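Local structure of protein BOLA1, chloroplastic (Arabidopsis thaliana, 4PUG) at residues A[49-54]-A[85-90]; A[9-14]-A[23-28]; A[16-21]-A[67-72]; A[27-32]-A[45-50]. The protein may regulate transcription in a redox-dependent manner or control iron-sulfur cluster biogenesis, alone or with glutaredoxins, with which it binds a labile, oxygen-sensitive cluster. All coordinates share one frame; numbering follows the deposited sequence. Where two conformers were deposited one is given.

Interaction 1 of 4, residues A[49-54]-A[85-90]; sequences NVKIVS and SIVSKT
Val50 and Ser85 make the first of five backbone hydrogen bonds that link segments 49-54 and 85-90, whose strands run parallel to within 9°. Val50 N donates to Ser85 O over 2.9 Å, and Val87 N answers by donating to Val50 O, also at 2.9 Å. The same exchange follows one step on, with Ile52 N bound to Val87 O and Lys89 N to Ile52 O, until Ser54 N closes the series on Lys89 O at 3.0 Å. Carbonyls do double duty: Val87 O also receives a CA-H...O contact from Lys51 CA at 3.3 Å. Side chains sort by face. On one side lie Asn49, Lys51 and Val53 beside Ser85, Val87 and Lys89. There Asn49 OD1 comes within 3.2 Å of Ser85 CB, while its ND2 is hydrogen-bonded to Glu26 OE1. Val53 has CG1 anti to the backbone N (chi1 -175°), which lays this methyl 3.7 Å from Thr90 C. The opposite face presents Val50, Ile52, Ile86 and Ser88 to the helices: Leu14 packs on Val50 and Ile52, Val69 on Ile86. At the last rung, Ser54 also bonds through OG to Leu18 O. The connection, with helices 62-72 and 74-78, makes a beta-alpha-beta crossover. The pairing therefore rests chiefly on main-chain polarity, leaving side chains to divide the sheet into a helix-covered, largely apolar face and a more exposed, mixed one.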
loop_
_atom_site.group_PDB
_atom_site.type_symbol
_atom_site.label_atom_id
_atom_site.label_comp_id
_atom_site.label_asym_id
_atom_site.label_seq_id
_atom_site.Cartn_x
_atom_site.Cartn_y
_atom_site.Cartn_z
ATOM N N ASN A 49 4.953 -2.456 -2.708
ATOM C CA ASN A 49 5.765 -1.347 -2.233
ATOM C C ASN A 49 4.948 -0.075 -2.361
ATOM O O ASN A 49 4.497 0.270 -3.451
ATOM C CB ASN A 49 7.046 -1.214 -3.057
ATOM C CG ASN A 49 7.974 -2.400 -2.899
ATOM O OD1 ASN A 49 8.137 -2.935 -1.804
ATOM N ND2 ASN A 49 8.592 -2.818 -3.998
ATOM N N VAL A 50 4.747 0.620 -1.249
ATOM C CA VAL A 50 3.913 1.814 -1.243
ATOM C C VAL A 50 4.691 3.033 -0.756
ATOM O O VAL A 50 5.262 3.029 0.338
ATOM C CB VAL A 50 2.658 1.628 -0.365
ATOM C CG1 VAL A 50 1.793 2.878 -0.398
ATOM C CG2 VAL A 50 1.858 0.415 -0.829
ATOM N N LYS A 51 4.718 4.072 -1.584
ATOM C CA LYS A 51 5.287 5.345 -1.176
ATOM C C LYS A 51 4.182 6.387 -1.071
ATOM O O LYS A 51 3.436 6.616 -2.023
ATOM C CB LYS A 51 6.373 5.810 -2.146
ATOM C CG LYS A 51 6.914 7.193 -1.809
ATOM C CD LYS A 51 8.070 7.597 -2.706
ATOM C CE LYS A 51 8.579 8.979 -2.322
ATOM N NZ LYS A 51 10.050 9.119 -2.503
ATOM N N ILE A 52 4.072 7.002 0.102
ATOM C CA ILE A 52 3.043 7.999 0.352
ATOM C C ILE A 52 3.665 9.310 0.825
ATOM O O ILE A 52 4.277 9.370 1.893
ATOM C CB ILE A 52 2.037 7.516 1.414
ATOM C CG1 ILE A 52 1.585 6.086 1.116
ATOM C CG2 ILE A 52 0.843 8.455 1.483
ATOM C CD1 ILE A 52 0.822 5.434 2.251
ATOM N N VAL A 53 3.509 10.353 0.017
ATOM C CA VAL A 53 3.908 11.703 0.387
ATOM C C VAL A 53 2.672 12.567 0.664
ATOM O O VAL A 53 1.933 12.950 -0.269
ATOM C CB VAL A 53 4.781 12.357 -0.700
ATOM C CG1 VAL A 53 5.280 13.703 -0.217
ATOM C CG2 VAL A 53 5.955 11.448 -1.048
ATOM N N SER A 54 2.479 12.864 1.951
ATOM C CA SER A 54 1.285 13.520 2.469
ATOM C C SER A 54 1.643 14.433 3.640
ATOM O O SER A 54 2.585 14.147 4.383
ATOM C CB SER A 54 0.293 12.464 2.954
ATOM O OG SER A 54 -0.562 12.992 3.948
ATOM N N SER A 85 5.621 -3.029 2.035
ATOM C CA SER A 85 6.782 -2.188 2.322
ATOM C C SER A 85 6.384 -0.719 2.241
ATOM O O SER A 85 5.783 -0.296 1.261
ATOM C CB SER A 85 7.907 -2.484 1.332
ATOM O OG SER A 85 9.031 -1.656 1.563
ATOM N N ILE A 86 6.718 0.064 3.263
ATOM C CA ILE A 86 6.197 1.429 3.347
ATOM C C ILE A 86 7.253 2.527 3.424
ATOM O O ILE A 86 8.145 2.487 4.271
ATOM C CB ILE A 86 5.263 1.594 4.558
ATOM C CG1 ILE A 86 4.163 0.535 4.531
ATOM C CG2 ILE A 86 4.653 2.988 4.578
ATOM C CD1 ILE A 86 3.226 0.623 5.698
ATOM N N VAL A 87 7.134 3.509 2.534
ATOM C CA VAL A 87 7.875 4.755 2.672
ATOM C C VAL A 87 6.867 5.877 2.864
ATOM O O VAL A 87 6.062 6.147 1.979
ATOM C CB VAL A 87 8.737 5.052 1.435
ATOM C CG1 VAL A 87 9.470 6.376 1.611
ATOM C CG2 VAL A 87 9.721 3.918 1.189
ATOM N N SER A 88 6.897 6.519 4.026
ATOM C CA SER A 88 5.920 7.558 4.335
ATOM C C SER A 88 6.614 8.879 4.656
ATOM O O SER A 88 7.303 8.996 5.669
ATOM C CB SER A 88 5.033 7.119 5.501
ATOM O OG SER A 88 5.815 6.731 6.615
ATOM N N LYS A 89 6.437 9.871 3.786
ATOM C CA LYS A 89 7.139 11.144 3.935
ATOM C C LYS A 89 6.202 12.350 3.865
ATOM O O LYS A 89 5.040 12.229 3.475
ATOM C CB LYS A 89 8.229 11.286 2.865
ATOM C CG LYS A 89 9.039 10.021 2.597
ATOM C CD LYS A 89 9.910 9.625 3.783
ATOM C CE LYS A 89 11.108 10.547 3.933
ATOM N NZ LYS A 89 12.076 10.023 4.935
ATOM N N THR A 90 6.721 13.512 4.253
ATOM C CA THR A 90 6.028 14.781 4.063
ATOM C C THR A 90 6.577 15.435 2.796
ATOM O O THR A 90 7.677 15.099 2.360
ATOM C CB THR A 90 6.226 15.721 5.276
ATOM O OG1 THR A 90 7.617 16.026 5.432
ATOM C CG2 THR A 90 5.707 15.069 6.550
#

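Interaction 2 of 4, residues A[9-14]-A[23-28]; sequences RMREKL and LVIEDV
Arg11 and Ile25 mark the closest backbone approach, 7.1 Å between their CA atoms, where helix segment 9-14 packs nearly antiparallel (160°) to strand 23-27. This pair of consecutive elements forms the first helix-strand unit of the BolA fold, an alpha/beta fold resembling the class II KH domain. Apolar side chains fill the interface. Met10 turns its terminal methyl at chi3, bringing CE to 3.6 Å from Ile25 CG2. Leu14 crosses Leu23 at about a right angle, its CB lying 3.9 Å from Leu23 CD2, and its CD1 also meets Ile25 CD1. An alanine in place of Leu23 would probably open a gap beside Leu14 CB. The tip of Ile25 pushes against the helix backbone itself, with CD1 3.4 Å from Arg11 N. The Arg11 side chain slides past that of Leu23 in the reverse direction, and the bend at chi3 (-58°) brings the guanidinium down to the strand, with Ile25 CG1 over one of its faces. NH1 donates to Leu23 O over 3.1 Å, with the oxygen in the guanidinium plane but the donor above the carbonyl plane; NH2 adds only a weak bond to the same oxygen.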
loop_
_atom_site.group_PDB
_atom_site.type_symbol
_atom_site.label_atom_id
_atom_site.label_comp_id
_atom_site.label_asym_id
_atom_site.label_seq_id
_atom_site.Cartn_x
_atom_site.Cartn_y
_atom_site.Cartn_z
ATOM N N ARG A 9 -8.174 -0.672 -4.542
ATOM C CA ARG A 9 -8.720 -0.460 -3.201
ATOM C C ARG A 9 -7.725 0.291 -2.338
ATOM O O ARG A 9 -8.076 1.253 -1.659
ATOM C CB ARG A 9 -9.090 -1.786 -2.529
ATOM C CG ARG A 9 -10.282 -2.496 -3.146
ATOM C CD ARG A 9 -10.819 -3.591 -2.234
ATOM N NE ARG A 9 -9.810 -4.599 -1.917
ATOM C CZ ARG A 9 -9.542 -5.653 -2.679
ATOM N NH1 ARG A 9 -10.204 -5.839 -3.814
ATOM N NH2 ARG A 9 -8.610 -6.521 -2.311
ATOM N N MET A 10 -6.476 -0.157 -2.373
ATOM C CA MET A 10 -5.416 0.510 -1.631
ATOM C C MET A 10 -5.261 1.965 -2.056
ATOM O O MET A 10 -5.165 2.848 -1.208
ATOM C CB MET A 10 -4.093 -0.243 -1.768
ATOM C CG MET A 10 -4.119 -1.625 -1.145
ATOM S SD MET A 10 -2.562 -2.520 -1.300
ATOM C CE MET A 10 -2.279 -2.417 -3.058
ATOM N N ARG A 11 -5.248 2.219 -3.363
ATOM C CA ARG A 11 -5.138 3.598 -3.843
ATOM C C ARG A 11 -6.302 4.463 -3.377
ATOM O O ARG A 11 -6.094 5.582 -2.915
ATOM C CB ARG A 11 -5.019 3.670 -5.368
ATOM C CG ARG A 11 -4.919 5.102 -5.881
ATOM C CD ARG A 11 -4.511 5.159 -7.339
ATOM N NE ARG A 11 -3.235 4.491 -7.572
ATOM C CZ ARG A 11 -2.047 5.052 -7.373
ATOM N NH1 ARG A 11 -1.960 6.298 -6.929
ATOM N NH2 ARG A 11 -0.940 4.362 -7.615
ATOM N N GLU A 12 -7.519 3.942 -3.501
ATOM C CA GLU A 12 -8.713 4.667 -3.081
ATOM C C GLU A 12 -8.639 5.013 -1.603
ATOM O O GLU A 12 -8.783 6.174 -1.223
ATOM C CB GLU A 12 -9.979 3.852 -3.373
ATOM C CG GLU A 12 -11.285 4.571 -3.033
ATOM C CD GLU A 12 -11.783 4.273 -1.625
ATOM O OE1 GLU A 12 -11.175 3.420 -0.947
ATOM O OE2 GLU A 12 -12.783 4.888 -1.197
ATOM N N LYS A 13 -8.401 3.997 -0.777
ATOM C CA LYS A 13 -8.297 4.184 0.667
ATOM C C LYS A 13 -7.218 5.187 1.067
ATOM O O LYS A 13 -7.494 6.144 1.782
ATOM C CB LYS A 13 -8.047 2.851 1.373
ATOM C CG LYS A 13 -8.020 2.978 2.881
ATOM C CD LYS A 13 -8.959 1.984 3.537
ATOM C CE LYS A 13 -9.191 2.341 4.997
ATOM N NZ LYS A 13 -9.926 1.272 5.730
ATOM N N LEU A 14 -5.993 4.968 0.601
ATOM C CA LEU A 14 -4.879 5.848 0.954
ATOM C C LEU A 14 -5.093 7.283 0.481
ATOM O O LEU A 14 -4.899 8.230 1.248
ATOM C CB LEU A 14 -3.559 5.303 0.410
ATOM C CG LEU A 14 -3.112 3.969 1.005
ATOM C CD1 LEU A 14 -1.852 3.465 0.321
ATOM C CD2 LEU A 14 -2.900 4.102 2.506
ATOM N N LEU A 23 1.539 9.372 -4.518
ATOM C CA LEU A 23 1.149 8.029 -4.107
ATOM C C LEU A 23 1.565 6.975 -5.129
ATOM O O LEU A 23 0.985 6.878 -6.214
ATOM C CB LEU A 23 -0.357 7.962 -3.839
ATOM C CG LEU A 23 -0.901 6.618 -3.352
ATOM C CD1 LEU A 23 -0.117 6.118 -2.144
ATOM C CD2 LEU A 23 -2.378 6.742 -3.020
ATOM N N VAL A 24 2.579 6.194 -4.772
ATOM C CA VAL A 24 3.048 5.103 -5.616
ATOM C C VAL A 24 2.664 3.758 -5.011
ATOM O O VAL A 24 3.028 3.450 -3.875
ATOM C CB VAL A 24 4.576 5.147 -5.808
ATOM C CG1 VAL A 24 5.010 4.094 -6.818
ATOM C CG2 VAL A 24 5.015 6.531 -6.255
ATOM N N ILE A 25 1.921 2.964 -5.772
ATOM C CA ILE A 25 1.535 1.631 -5.334
ATOM C C ILE A 25 2.034 0.593 -6.333
ATOM O O ILE A 25 1.413 0.353 -7.369
ATOM C CB ILE A 25 0.012 1.519 -5.138
ATOM C CG1 ILE A 25 -0.452 2.525 -4.083
ATOM C CG2 ILE A 25 -0.372 0.106 -4.735
ATOM C CD1 ILE A 25 -1.865 2.320 -3.620
ATOM N N GLU A 26 3.173 -0.011 -6.008
ATOM C CA GLU A 26 3.853 -0.924 -6.914
ATOM C C GLU A 26 3.618 -2.380 -6.537
ATOM O O GLU A 26 3.956 -2.808 -5.430
ATOM C CB GLU A 26 5.355 -0.635 -6.927
ATOM C CG GLU A 26 6.134 -1.466 -7.930
ATOM C CD GLU A 26 7.633 -1.325 -7.763
ATOM O OE1 GLU A 26 8.087 -1.097 -6.622
ATOM O OE2 GLU A 26 8.357 -1.440 -8.773
ATOM N N ASP A 27 3.040 -3.131 -7.471
ATOM C CA ASP A 27 2.831 -4.563 -7.313
ATOM C C ASP A 27 4.093 -5.298 -7.752
ATOM O O ASP A 27 4.486 -5.227 -8.916
ATOM C CB ASP A 27 1.637 -5.017 -8.162
ATOM C CG ASP A 27 1.145 -6.412 -7.799
ATOM O OD1 ASP A 27 1.927 -7.202 -7.234
ATOM O OD2 ASP A 27 -0.029 -6.723 -8.089
ATOM N N VAL A 28 4.730 -5.993 -6.816
ATOM C CA VAL A 28 5.892 -6.817 -7.134
ATOM C C VAL A 28 5.647 -8.280 -6.769
ATOM O O VAL A 28 6.590 -9.029 -6.509
ATOM C CB VAL A 28 7.167 -6.316 -6.421
ATOM C CG1 VAL A 28 7.652 -5.013 -7.042
ATOM C CG2 VAL A 28 6.917 -6.150 -4.929
#

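Interaction 3 of 4, residues A[16-21]-A[67-72]; sequences KELEPV and RLVYHL
Glu17 meets Leu72 through its aliphatic carbons, CG standing 3.7 Å from Leu72 CD2 and CB 3.8 Å from Leu72 CD1. The side chain bends at chi2 (-46°), and the carboxylate beyond the bend forms a salt bridge with the preceding residue, Lys16 NZ to Glu17 OE2 at 3.5 Å. Thus one side chain serves two purposes, an apolar stem against the second helix and a charged end at the surface. Leu18, next along, supplies most of the remaining contact. Its CG sits 4.0 Å from Leu72 CD1, and its methyl CD2 touches Leu68 CD2 at 3.8 Å as the two leucines slide past each other in opposite directions. Its other methyl, CD1, only skirts Val69 CG2 at 4.5 Å. No hydrogen bond joins the two segments. Helix 6-18 then ends: Glu19 takes positive phi (34°), which turns the chain away from helix 62-72 and toward the sheet. Pro20 follows, resting on Ile52 and Ser54, and Val21, just ahead of strand 22-27, touches Val53. The two helices lie side by side on one face of the sheet, with Leu18 and Val69 both against Ile52 of the central strand 47-53, and Val69 continuing onto Ile86 of strand 83-89.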
loop_
_atom_site.group_PDB
_atom_site.type_symbol
_atom_site.label_atom_id
_atom_site.label_comp_id
_atom_site.label_asym_id
_atom_site.label_seq_id
_atom_site.Cartn_x
_atom_site.Cartn_y
_atom_site.Cartn_z
ATOM N N LYS A 16 -7.890 8.747 -0.204
ATOM C CA LYS A 16 -8.996 9.339 0.542
ATOM C C LYS A 16 -8.585 9.755 1.957
ATOM O O LYS A 16 -8.907 10.855 2.400
ATOM C CB LYS A 16 -10.212 8.402 0.591
ATOM C CG LYS A 16 -11.389 8.985 1.365
ATOM C CD LYS A 16 -12.698 8.280 1.048
ATOM C CE LYS A 16 -12.775 6.913 1.702
ATOM N NZ LYS A 16 -13.617 6.936 2.930
ATOM N N GLU A 17 -7.866 8.886 2.661
ATOM C CA GLU A 17 -7.537 9.156 4.063
ATOM C C GLU A 17 -6.382 10.138 4.284
ATOM O O GLU A 17 -6.402 10.918 5.237
ATOM C CB GLU A 17 -7.287 7.854 4.833
ATOM C CG GLU A 17 -8.538 7.013 5.031
ATOM C CD GLU A 17 -9.722 7.842 5.492
ATOM O OE1 GLU A 17 -9.559 8.635 6.445
ATOM O OE2 GLU A 17 -10.811 7.707 4.895
ATOM N N LEU A 18 -5.386 10.114 3.406
ATOM C CA LEU A 18 -4.172 10.892 3.640
ATOM C C LEU A 18 -3.969 12.035 2.648
ATOM O O LEU A 18 -3.031 12.821 2.794
ATOM C CB LEU A 18 -2.955 9.965 3.647
ATOM C CG LEU A 18 -3.018 8.865 4.707
ATOM C CD1 LEU A 18 -1.793 7.970 4.638
ATOM C CD2 LEU A 18 -3.165 9.470 6.095
ATOM N N GLU A 19 -4.867 12.122 1.666
ATOM C CA GLU A 19 -4.759 13.059 0.539
ATOM C C GLU A 19 -3.324 13.309 0.083
ATOM O O GLU A 19 -2.883 14.456 0.024
ATOM C CB GLU A 19 -5.453 14.388 0.859
ATOM C CG GLU A 19 -6.933 14.247 1.164
ATOM C CD GLU A 19 -7.597 15.572 1.486
ATOM O OE1 GLU A 19 -7.184 16.604 0.918
ATOM O OE2 GLU A 19 -8.531 15.580 2.315
ATOM N N PRO A 20 -2.587 12.235 -0.238
ATOM C CA PRO A 20 -1.170 12.438 -0.538
ATOM C C PRO A 20 -0.942 13.263 -1.797
ATOM O O PRO A 20 -1.717 13.186 -2.752
ATOM C CB PRO A 20 -0.652 11.014 -0.749
ATOM C CG PRO A 20 -1.835 10.252 -1.213
ATOM C CD PRO A 20 -3.010 10.844 -0.484
ATOM N N VAL A 21 0.115 14.061 -1.790
ATOM C CA VAL A 21 0.508 14.745 -3.002
ATOM C C VAL A 21 1.216 13.736 -3.905
ATOM O O VAL A 21 1.229 13.889 -5.131
ATOM C CB VAL A 21 1.395 15.981 -2.720
ATOM C CG1 VAL A 21 2.773 15.567 -2.214
ATOM C CG2 VAL A 21 1.504 16.840 -3.965
ATOM N N ARG A 67 2.228 2.818 11.566
ATOM C CA ARG A 67 1.082 2.210 12.242
ATOM C C ARG A 67 -0.214 2.719 11.637
ATOM O O ARG A 67 -1.190 1.976 11.533
ATOM C CB ARG A 67 1.086 2.536 13.734
ATOM C CG ARG A 67 2.081 1.750 14.558
ATOM C CD ARG A 67 2.119 2.270 15.992
ATOM N NE ARG A 67 1.121 1.627 16.842
ATOM C CZ ARG A 67 -0.122 2.067 17.017
ATOM N NH1 ARG A 67 -0.540 3.167 16.401
ATOM N NH2 ARG A 67 -0.951 1.403 17.814
ATOM N N LEU A 68 -0.224 3.997 11.269
ATOM C CA LEU A 68 -1.384 4.590 10.617
ATOM C C LEU A 68 -1.652 3.889 9.289
ATOM O O LEU A 68 -2.769 3.418 9.034
ATOM C CB LEU A 68 -1.176 6.090 10.404
ATOM C CG LEU A 68 -2.240 6.840 9.602
ATOM C CD1 LEU A 68 -3.611 6.708 10.251
ATOM C CD2 LEU A 68 -1.864 8.306 9.432
ATOM N N VAL A 69 -0.619 3.804 8.451
ATOM C CA VAL A 69 -0.759 3.148 7.150
ATOM C C VAL A 69 -1.189 1.682 7.285
ATOM O O VAL A 69 -2.080 1.227 6.566
ATOM C CB VAL A 69 0.523 3.259 6.292
ATOM C CG1 VAL A 69 0.320 2.591 4.939
ATOM C CG2 VAL A 69 0.924 4.720 6.111
ATOM N N TYR A 70 -0.569 0.955 8.214
ATOM C CA TYR A 70 -0.930 -0.442 8.455
ATOM C C TYR A 70 -2.377 -0.568 8.915
ATOM O O TYR A 70 -3.079 -1.501 8.531
ATOM C CB TYR A 70 0.002 -1.089 9.486
ATOM C CG TYR A 70 1.096 -1.938 8.876
ATOM C CD1 TYR A 70 1.013 -3.325 8.872
ATOM C CD2 TYR A 70 2.213 -1.350 8.304
ATOM C CE1 TYR A 70 2.016 -4.102 8.309
ATOM C CE2 TYR A 70 3.216 -2.116 7.742
ATOM C CZ TYR A 70 3.113 -3.489 7.747
ATOM O OH TYR A 70 4.117 -4.244 7.185
ATOM N N HIS A 71 -2.813 0.379 9.739
ATOM C CA HIS A 71 -4.192 0.413 10.203
ATOM C C HIS A 71 -5.154 0.617 9.039
ATOM O O HIS A 71 -6.190 -0.039 8.958
ATOM C CB HIS A 71 -4.385 1.520 11.236
ATOM C CG HIS A 71 -5.822 1.784 11.567
ATOM N ND1 HIS A 71 -6.575 0.928 12.342
ATOM C CD2 HIS A 71 -6.644 2.798 11.217
ATOM C CE1 HIS A 71 -7.800 1.407 12.461
ATOM N NE2 HIS A 71 -7.869 2.543 11.786
ATOM N N LEU A 72 -4.808 1.530 8.136
ATOM C CA LEU A 72 -5.648 1.785 6.967
ATOM C C LEU A 72 -5.736 0.578 6.030
ATOM O O LEU A 72 -6.725 0.410 5.318
ATOM C CB LEU A 72 -5.150 3.013 6.200
ATOM C CG LEU A 72 -5.258 4.343 6.947
ATOM C CD1 LEU A 72 -4.631 5.465 6.135
ATOM C CD2 LEU A 72 -6.712 4.656 7.270
#

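Interaction 4 of 4, residues A[27-32]-A[45-50]; sequences DVSYQH and ETHFNV
An Asx turn at Asp27, lying against Phe48, ends strand 22-27 and begins the long loop that returns to strand 47-53. Asp27 OD1 accepts from Ser29 N at 2.9 Å and from Ser29 OG at 2.8 Å. With its proton committed to the carboxylate, the serine oxygen can accept from the incoming strand: Thr46 N donates to Ser29 OG at 2.8 Å, and His47 N donates to the same oxygen at 2.7 Å, nearly straight (169°). Val28 N completes the polar closure by donating to His47 O. Asp27 and Phe48 form an antiparallel non-hydrogen-bonded pair. Here Asp27 CB approaches Phe48 CE1 to 3.4 Å, and CG, anti to the backbone N (chi1 -166°), places OD1 over the ring face, offset toward its rim. The other oxygen, OD2, takes a hydrogen from a water at 2.6 Å, and this water also donates to Glu45 OE2, probably easing repulsion between the two acids. An alanine at Asp27 would probably leave Ser29 N and OG without their shared carboxylate acceptor and weaken the turn. Farther out, His32 CB sits over the face of the His47 ring, 3.4 Å from its centroid, in a CH-pi contact. Thr46 OG1 and His47 ND1 are hydrogen-bonded at the edge of that ring. An Asx turn here closes the base of the loop between the first two strands of the BolA fold; as in relatives, this loop probably lies near the cluster formed with glutaredoxins.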
loop_
_atom_site.group_PDB
_atom_site.type_symbol
_atom_site.label_atom_id
_atom_site.label_comp_id
_atom_site.label_asym_id
_atom_site.label_seq_id
_atom_site.Cartn_x
_atom_site.Cartn_y
_atom_site.Cartn_z
ATOM N N ASP A 27 3.040 -3.131 -7.471
ATOM C CA ASP A 27 2.831 -4.563 -7.313
ATOM C C ASP A 27 4.093 -5.298 -7.752
ATOM O O ASP A 27 4.486 -5.227 -8.916
ATOM C CB ASP A 27 1.637 -5.017 -8.162
ATOM C CG ASP A 27 1.145 -6.412 -7.799
ATOM O OD1 ASP A 27 1.927 -7.202 -7.234
ATOM O OD2 ASP A 27 -0.029 -6.723 -8.089
ATOM N N VAL A 28 4.730 -5.993 -6.816
ATOM C CA VAL A 28 5.892 -6.817 -7.134
ATOM C C VAL A 28 5.647 -8.280 -6.769
ATOM O O VAL A 28 6.590 -9.029 -6.509
ATOM C CB VAL A 28 7.167 -6.316 -6.421
ATOM C CG1 VAL A 28 7.652 -5.013 -7.042
ATOM C CG2 VAL A 28 6.917 -6.150 -4.929
ATOM N N SER A 29 4.377 -8.681 -6.758
ATOM C CA SER A 29 3.997 -10.042 -6.390
ATOM C C SER A 29 4.583 -11.092 -7.339
ATOM O O SER A 29 4.847 -12.219 -6.929
ATOM C CB SER A 29 2.473 -10.180 -6.348
ATOM O OG SER A 29 1.895 -9.295 -5.408
ATOM N N TYR A 30 4.784 -10.711 -8.598
ATOM C CA TYR A 30 5.260 -11.625 -9.635
ATOM C C TYR A 30 6.675 -12.159 -9.365
ATOM O O TYR A 30 7.096 -13.151 -9.975
ATOM C CB TYR A 30 5.206 -10.941 -11.002
ATOM C CG TYR A 30 5.925 -9.607 -11.057
ATOM C CD1 TYR A 30 7.285 -9.541 -11.325
ATOM C CD2 TYR A 30 5.242 -8.415 -10.849
ATOM C CE1 TYR A 30 7.945 -8.328 -11.381
ATOM C CE2 TYR A 30 5.894 -7.198 -10.900
ATOM C CZ TYR A 30 7.246 -7.160 -11.168
ATOM O OH TYR A 30 7.904 -5.950 -11.222
ATOM N N GLN A 31 7.385 -11.500 -8.455
ATOM C CA GLN A 31 8.731 -11.906 -8.067
ATOM C C GLN A 31 8.704 -12.823 -6.848
ATOM O O GLN A 31 9.623 -13.617 -6.646
ATOM C CB GLN A 31 9.575 -10.674 -7.733
ATOM C CG GLN A 31 10.035 -9.857 -8.926
ATOM C CD GLN A 31 10.925 -8.701 -8.496
ATOM O OE1 GLN A 31 10.487 -7.803 -7.775
ATOM N NE2 GLN A 31 12.178 -8.719 -8.935
ATOM N N HIS A 32 7.659 -12.702 -6.035
ATOM C CA HIS A 32 7.636 -13.358 -4.733
ATOM C C HIS A 32 6.494 -14.335 -4.492
ATOM O O HIS A 32 6.480 -15.019 -3.472
ATOM C CB HIS A 32 7.648 -12.304 -3.626
ATOM C CG HIS A 32 8.630 -11.197 -3.862
ATOM N ND1 HIS A 32 9.994 -11.383 -3.809
ATOM C CD2 HIS A 32 8.442 -9.889 -4.156
ATOM C CE1 HIS A 32 10.607 -10.241 -4.061
ATOM N NE2 HIS A 32 9.683 -9.315 -4.275
ATOM N N GLU A 45 -2.338 -10.761 -5.704
ATOM C CA GLU A 45 -1.882 -9.458 -5.222
ATOM C C GLU A 45 -1.388 -9.552 -3.780
ATOM O O GLU A 45 -2.113 -9.236 -2.835
ATOM C CB GLU A 45 -2.981 -8.407 -5.363
ATOM C CG GLU A 45 -3.379 -8.156 -6.807
ATOM C CD GLU A 45 -4.493 -7.139 -6.943
ATOM O OE1 GLU A 45 -5.662 -7.504 -6.703
ATOM O OE2 GLU A 45 -4.200 -5.975 -7.289
ATOM N N THR A 46 -0.136 -9.975 -3.631
ATOM C CA THR A 46 0.398 -10.378 -2.335
ATOM C C THR A 46 1.549 -9.506 -1.834
ATOM O O THR A 46 1.775 -9.412 -0.629
ATOM C CB THR A 46 0.891 -11.833 -2.383
ATOM O OG1 THR A 46 1.885 -11.964 -3.405
ATOM C CG2 THR A 46 -0.259 -12.779 -2.688
ATOM N N HIS A 47 2.280 -8.881 -2.755
ATOM C CA HIS A 47 3.435 -8.063 -2.388
ATOM C C HIS A 47 3.360 -6.653 -2.961
ATOM O O HIS A 47 3.252 -6.471 -4.175
ATOM C CB HIS A 47 4.736 -8.721 -2.847
ATOM C CG HIS A 47 5.081 -9.969 -2.098
ATOM N ND1 HIS A 47 4.336 -11.124 -2.186
ATOM C CD2 HIS A 47 6.098 -10.243 -1.247
ATOM C CE1 HIS A 47 4.875 -12.055 -1.422
ATOM N NE2 HIS A 47 5.948 -11.544 -0.839
ATOM N N PHE A 48 3.438 -5.655 -2.086
ATOM C CA PHE A 48 3.363 -4.263 -2.527
ATOM C C PHE A 48 4.401 -3.344 -1.885
ATOM O O PHE A 48 4.694 -3.445 -0.692
ATOM C CB PHE A 48 1.958 -3.698 -2.301
ATOM C CG PHE A 48 0.956 -4.127 -3.340
ATOM C CD1 PHE A 48 0.805 -3.404 -4.513
ATOM C CD2 PHE A 48 0.166 -5.248 -3.143
ATOM C CE1 PHE A 48 -0.116 -3.790 -5.471
ATOM C CE2 PHE A 48 -0.755 -5.642 -4.099
ATOM C CZ PHE A 48 -0.896 -4.912 -5.265
ATOM N N ASN A 49 4.953 -2.456 -2.708
ATOM C CA ASN A 49 5.765 -1.347 -2.233
ATOM C C ASN A 49 4.948 -0.075 -2.361
ATOM O O ASN A 49 4.497 0.270 -3.451
ATOM C CB ASN A 49 7.046 -1.214 -3.057
ATOM C CG ASN A 49 7.974 -2.400 -2.899
ATOM O OD1 ASN A 49 8.137 -2.935 -1.804
ATOM N ND2 ASN A 49 8.592 -2.818 -3.998
ATOM N N VAL A 50 4.747 0.620 -1.249
ATOM C CA VAL A 50 3.913 1.814 -1.243
ATOM C C VAL A 50 4.691 3.033 -0.756
ATOM O O VAL A 50 5.262 3.029 0.338
ATOM C CB VAL A 50 2.658 1.628 -0.365
ATOM C CG1 VAL A 50 1.793 2.878 -0.398
ATOM C CG2 VAL A 50 1.858 0.415 -0.829
HETATM O O HOH W 1 -1.978 -5.278 -9.154
#

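In the fold
The central strand 47-53 ties the set together: interaction 1 pairs it with strand 83-89, and interaction 4 joins its beginning to the chain leaving strand 22-27. Interactions 2 and 3 both use helix 6-18, the former setting it on the sheet and the latter on helix 62-72. Interactions 1, 2 and 4 are partly buried, interaction 2 nearest the chain's centre; interaction 3 is a smaller, largely apolar surface contact. Chemistry follows place. Interaction 1 relies on regular main-chain bonds, whereas interaction 4, at the sheet's end, adds carboxylate, hydroxyl and water to a single main-chain bond. Interaction 2 is apolar with one arginine at its margin. Interactions 3 and 4 lie about 19 Å apart between centres.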